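CdnC (Chryseobacterium gregarium DSM 19109, PDB 7MGV) probably uses ATP to install omega-ester macrocycles in a ribosomally made graspetide precursor peptide, as a two-function ATP-grasp ligase. Local coordinates at residues A[55-58]-A[59-63]; A[193-197]-A[198-202]. All blocks are in the same frame, centred on the assembly; numbering follows the deposited sequence.

Interaction 1 (A[55-58]-A[59-63]); sequences VDEY and PLKNK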
# COMPACT_ATOMS: atom_id res chain seq x y z
N VAL A 55 5.53 0.86 17.91
CA VAL A 55 6.06 1.26 16.61
C VAL A 55 6.60 2.69 16.61
O VAL A 55 7.47 3.01 15.78
CB VAL A 55 4.98 1.05 15.54
CG1 VAL A 55 4.06 2.26 15.44
CG2 VAL A 55 5.60 0.71 14.21
N ASP A 56 6.12 3.55 17.50
CA ASP A 56 6.66 4.90 17.58
C ASP A 56 8.07 4.92 18.15
O ASP A 56 8.81 5.88 17.91
CB ASP A 56 5.74 5.79 18.42
CG ASP A 56 5.40 5.18 19.76
OD1 ASP A 56 5.36 3.93 19.86
OD2 ASP A 56 5.18 5.94 20.72
N GLU A 57 8.45 3.89 18.89
CA GLU A 57 9.78 3.81 19.48
C GLU A 57 10.82 3.23 18.52
O GLU A 57 11.97 3.03 18.93
CB GLU A 57 9.74 2.97 20.76
CG GLU A 57 8.63 3.34 21.73
CD GLU A 57 8.89 4.62 22.51
OE1 GLU A 57 8.93 4.55 23.75
OE2 GLU A 57 9.05 5.70 21.89
N TYR A 58 10.45 2.95 17.27
CA TYR A 58 11.39 2.49 16.25
C TYR A 58 11.73 3.65 15.34
O TYR A 58 10.82 4.37 14.90
CB TYR A 58 10.78 1.35 15.44
CG TYR A 58 11.64 0.89 14.28
CD1 TYR A 58 12.71 0.03 14.48
CD2 TYR A 58 11.38 1.33 12.98
CE1 TYR A 58 13.50 -0.39 13.42
CE2 TYR A 58 12.17 0.91 11.92
CZ TYR A 58 13.22 0.06 12.14
OH TYR A 58 14.00 -0.36 11.09
N PRO A 59 13.01 3.88 15.00
CA PRO A 59 14.17 3.06 15.37
C PRO A 59 14.92 3.57 16.60
O PRO A 59 15.98 3.04 16.91
CB PRO A 59 15.04 3.18 14.13
CG PRO A 59 14.83 4.61 13.70
CD PRO A 59 13.40 4.97 14.09
N LEU A 60 14.37 4.57 17.28
CA LEU A 60 15.10 5.22 18.36
C LEU A 60 15.26 4.30 19.56
O LEU A 60 16.38 4.01 19.99
CB LEU A 60 14.41 6.53 18.76
CG LEU A 60 15.33 7.74 18.91
CD1 LEU A 60 16.16 7.96 17.66
CD2 LEU A 60 14.53 8.99 19.25
N LYS A 61 14.14 3.83 20.12
CA LYS A 61 14.17 3.12 21.39
C LYS A 61 14.11 1.60 21.25
O LYS A 61 14.41 0.90 22.23
CB LYS A 61 13.03 3.61 22.30
CG LYS A 61 13.25 5.03 22.82
CD LYS A 61 12.04 5.54 23.58
CE LYS A 61 12.33 6.87 24.27
NZ LYS A 61 12.83 7.91 23.33
N ASN A 62 13.73 1.07 20.09
CA ASN A 62 13.85 -0.35 19.80
C ASN A 62 14.93 -0.58 18.75
O ASN A 62 15.28 0.32 17.99
CB ASN A 62 12.53 -0.96 19.31
CG ASN A 62 11.35 -0.59 20.17
OD1 ASN A 62 10.55 0.26 19.80
ND2 ASN A 62 11.23 -1.23 21.33
N LYS A 63 15.45 -1.81 18.73
CA LYS A 63 16.41 -2.22 17.71
C LYS A 63 15.94 -3.53 17.09
O LYS A 63 15.75 -4.52 17.81
CB LYS A 63 17.82 -2.35 18.29
CG LYS A 63 18.29 -1.11 19.03
CD LYS A 63 19.33 -1.43 20.09
CE LYS A 63 20.05 -0.18 20.56
NZ LYS A 63 19.28 0.53 21.62

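Interaction 2 (A[193-197]-A[198-202]); sequences AIYED and GVENV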
# COMPACT_ATOMS: atom_id res chain seq x y z
N ALA A 193 -8.30 19.01 8.91
CA ALA A 193 -8.54 19.87 10.05
C ALA A 193 -7.48 20.97 10.08
O ALA A 193 -6.37 20.78 9.58
CB ALA A 193 -8.53 19.09 11.37
N ILE A 194 -7.83 22.11 10.66
CA ILE A 194 -6.93 23.26 10.68
C ILE A 194 -7.36 24.19 11.81
O ILE A 194 -8.55 24.41 12.03
CB ILE A 194 -6.92 23.98 9.31
CG1 ILE A 194 -6.00 25.20 9.34
CG2 ILE A 194 -8.33 24.38 8.89
CD1 ILE A 194 -5.94 25.95 8.03
N TYR A 195 -6.38 24.74 12.52
CA TYR A 195 -6.64 25.70 13.58
C TYR A 195 -6.62 27.10 12.98
O TYR A 195 -5.56 27.58 12.55
CB TYR A 195 -5.62 25.57 14.71
CG TYR A 195 -5.88 26.49 15.89
CD1 TYR A 195 -5.37 27.78 15.91
CD2 TYR A 195 -6.64 26.07 16.97
CE1 TYR A 195 -5.61 28.63 16.98
CE2 TYR A 195 -6.89 26.91 18.04
CZ TYR A 195 -6.37 28.19 18.04
OH TYR A 195 -6.60 29.02 19.11
N GLU A 196 -7.77 27.75 12.95
CA GLU A 196 -7.88 29.09 12.39
C GLU A 196 -8.86 29.91 13.22
O GLU A 196 -9.73 29.37 13.90
CB GLU A 196 -8.33 29.06 10.92
CG GLU A 196 -7.69 30.13 10.06
CD GLU A 196 -7.80 29.83 8.58
OE1 GLU A 196 -8.78 29.16 8.18
OE2 GLU A 196 -6.90 30.25 7.82
N ASP A 197 -8.70 31.23 13.14
CA ASP A 197 -9.55 32.20 13.84
C ASP A 197 -9.77 31.79 15.29
O ASP A 197 -10.89 31.87 15.81
CB ASP A 197 -10.88 32.37 13.11
CG ASP A 197 -10.71 33.09 11.78
OD1 ASP A 197 -11.29 32.63 10.78
OD2 ASP A 197 -9.99 34.11 11.74
N GLY A 198 -8.70 31.34 15.94
CA GLY A 198 -8.74 31.01 17.35
C GLY A 198 -9.47 29.73 17.71
O GLY A 198 -9.89 29.58 18.86
N VAL A 199 -9.61 28.78 16.78
CA VAL A 199 -10.37 27.56 17.08
C VAL A 199 -10.08 26.52 16.02
O VAL A 199 -9.70 26.84 14.88
CB VAL A 199 -11.89 27.88 17.17
CG1 VAL A 199 -12.50 27.99 15.78
CG2 VAL A 199 -12.63 26.88 18.07
N GLU A 200 -10.25 25.25 16.38
CA GLU A 200 -10.04 24.14 15.47
C GLU A 200 -11.27 23.95 14.59
O GLU A 200 -12.40 23.87 15.09
CB GLU A 200 -9.75 22.86 16.25
CG GLU A 200 -8.36 22.80 16.88
CD GLU A 200 -7.27 22.45 15.87
OE1 GLU A 200 -6.08 22.66 16.19
OE2 GLU A 200 -7.60 21.96 14.77
N ASN A 201 -11.05 23.87 13.28
CA ASN A 201 -12.10 23.62 12.30
C ASN A 201 -11.82 22.30 11.61
O ASN A 201 -10.74 22.10 11.06
CB ASN A 201 -12.18 24.75 11.28
CG ASN A 201 -12.43 26.10 11.92
OD1 ASN A 201 -11.55 26.67 12.55
ND2 ASN A 201 -13.64 26.62 11.75
N VAL A 202 -12.80 21.40 11.64
CA VAL A 202 -12.70 20.09 11.01
C VAL A 202 -13.72 20.02 9.88
O VAL A 202 -14.78 20.66 9.93
CB VAL A 202 -12.93 18.95 12.03
CG1 VAL A 202 -12.44 17.62 11.47
CG2 VAL A 202 -12.24 19.27 13.35

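Interaction 1 (A[55-58]-A[59-63])
One face of the Y58 ring is taken by P59, whose CB lies over its centre, 3.9 Å from the ring centroid and 8° off the normal, a CH-pi contact between chain neighbours. The peptide bond between them is cis, with the proline in the third position of the turn as in type VI turns, and the turn lies in the loop that connects strands 48-54 and 63-69. The Y58 ring is swung to the proline side because its CG stands anti to the backbone N (chi1 175°), which puts Y58 CD1 3.5 Å from P59 CA. With an alanine in place of Y58 the aromatic cover of the pyrrolidine is removed, and the cis form would probably be less firmly held. The ring also packs on I120 and T123 of helix 110-130 and on P223 of the second subunit, while N62 O is hydrogen-bonded to N169 of that subunit.

Behind the turn, E57 O accepts two backbone N-H groups, from K61 N at 2.6 Å and N62 N at 2.9 Å; the first donor is tilted modestly from the carbonyl plane, the second stands above it. One carbonyl oxygen thus ties the loop back on E57. Beyond it the E57 side chain, bent at chi2 (-76°), slants its carboxylate across the K61 chain, E57 OE1 3.3 Å from K61 CD, whereas E57 OE2 stays 4.6 Å from K61 NZ.

Interaction 2 (A[193-197]-A[198-202])
Y195 lies flat against the chain that returns from the turn of this beta hairpin. One face of its ring takes the backbone N of V199, 3.4 Å above the plane and offset toward the rim, while CG of E200 comes up in plane at the edge. The tyrosine's CG is anti to its own N (chi1 -177°), which sends the ring along the hairpin to its turn, where Y195 OH reaches 3.3 Å from G198 C. E200 bends at chi2 (-78°) and brings its carboxylate back across the strand pair: E200 OE1 sits 3.3 Å from Y195 CB, with the carboxylate and ring planes 58° apart.

The backbone ladder sets these positions. Y195 and E200 are a non-hydrogen-bonded pair, as are A193 and V202 on the same face, where A193 CB meets V202 CG1 at 4.2 Å. Between them I194 and N201 exchange two bonds, N201 N to I194 O at 2.8 Å and I194 N to N201 O at 2.9 Å, and E196 and V199 close the ladder with another two. A type I' turn joins the strands, its two middle residues, D197 and G198, both at positive phi.

Farther out, N201 and V202 pair with the bound peptide in an antiparallel ladder, and E196 OE2 makes a salt bridge to K111 of the second subunit. Strand 199-207 goes on to F204 and T205 of the ADP pocket. Four main-chain hydrogen bonds join the two strands, so these links do not draw on side-chain groups, and strand alternation puts I194, V199 and N201 on the E196 face, where they pack on the bound peptide.

How the interactions relate
Along the chain the two contacts come in series, neither nesting nor crossing. Interaction 1 closes the short loop between strands 48-54 and 63-69 in the MvdD-type pre-ATP-grasp region; interaction 2 later closes the hairpin at the end of the five-stranded antiparallel sheet whose strand 199-207 lines the ADP pocket. The centres of interactions 1 and 2 are 32 Å apart and their nearest atoms about 21 Å apart, so they do not touch within the subunit. The dimer relates them: residues 55-63 meet N169 and P223 of the second subunit, beside strands 165-168 and 224-228 of its antiparallel sheet, whereas the 193-202 hairpin meets K111 of the second subunit, on helix 110-130, which supports interaction 1 in its own chain.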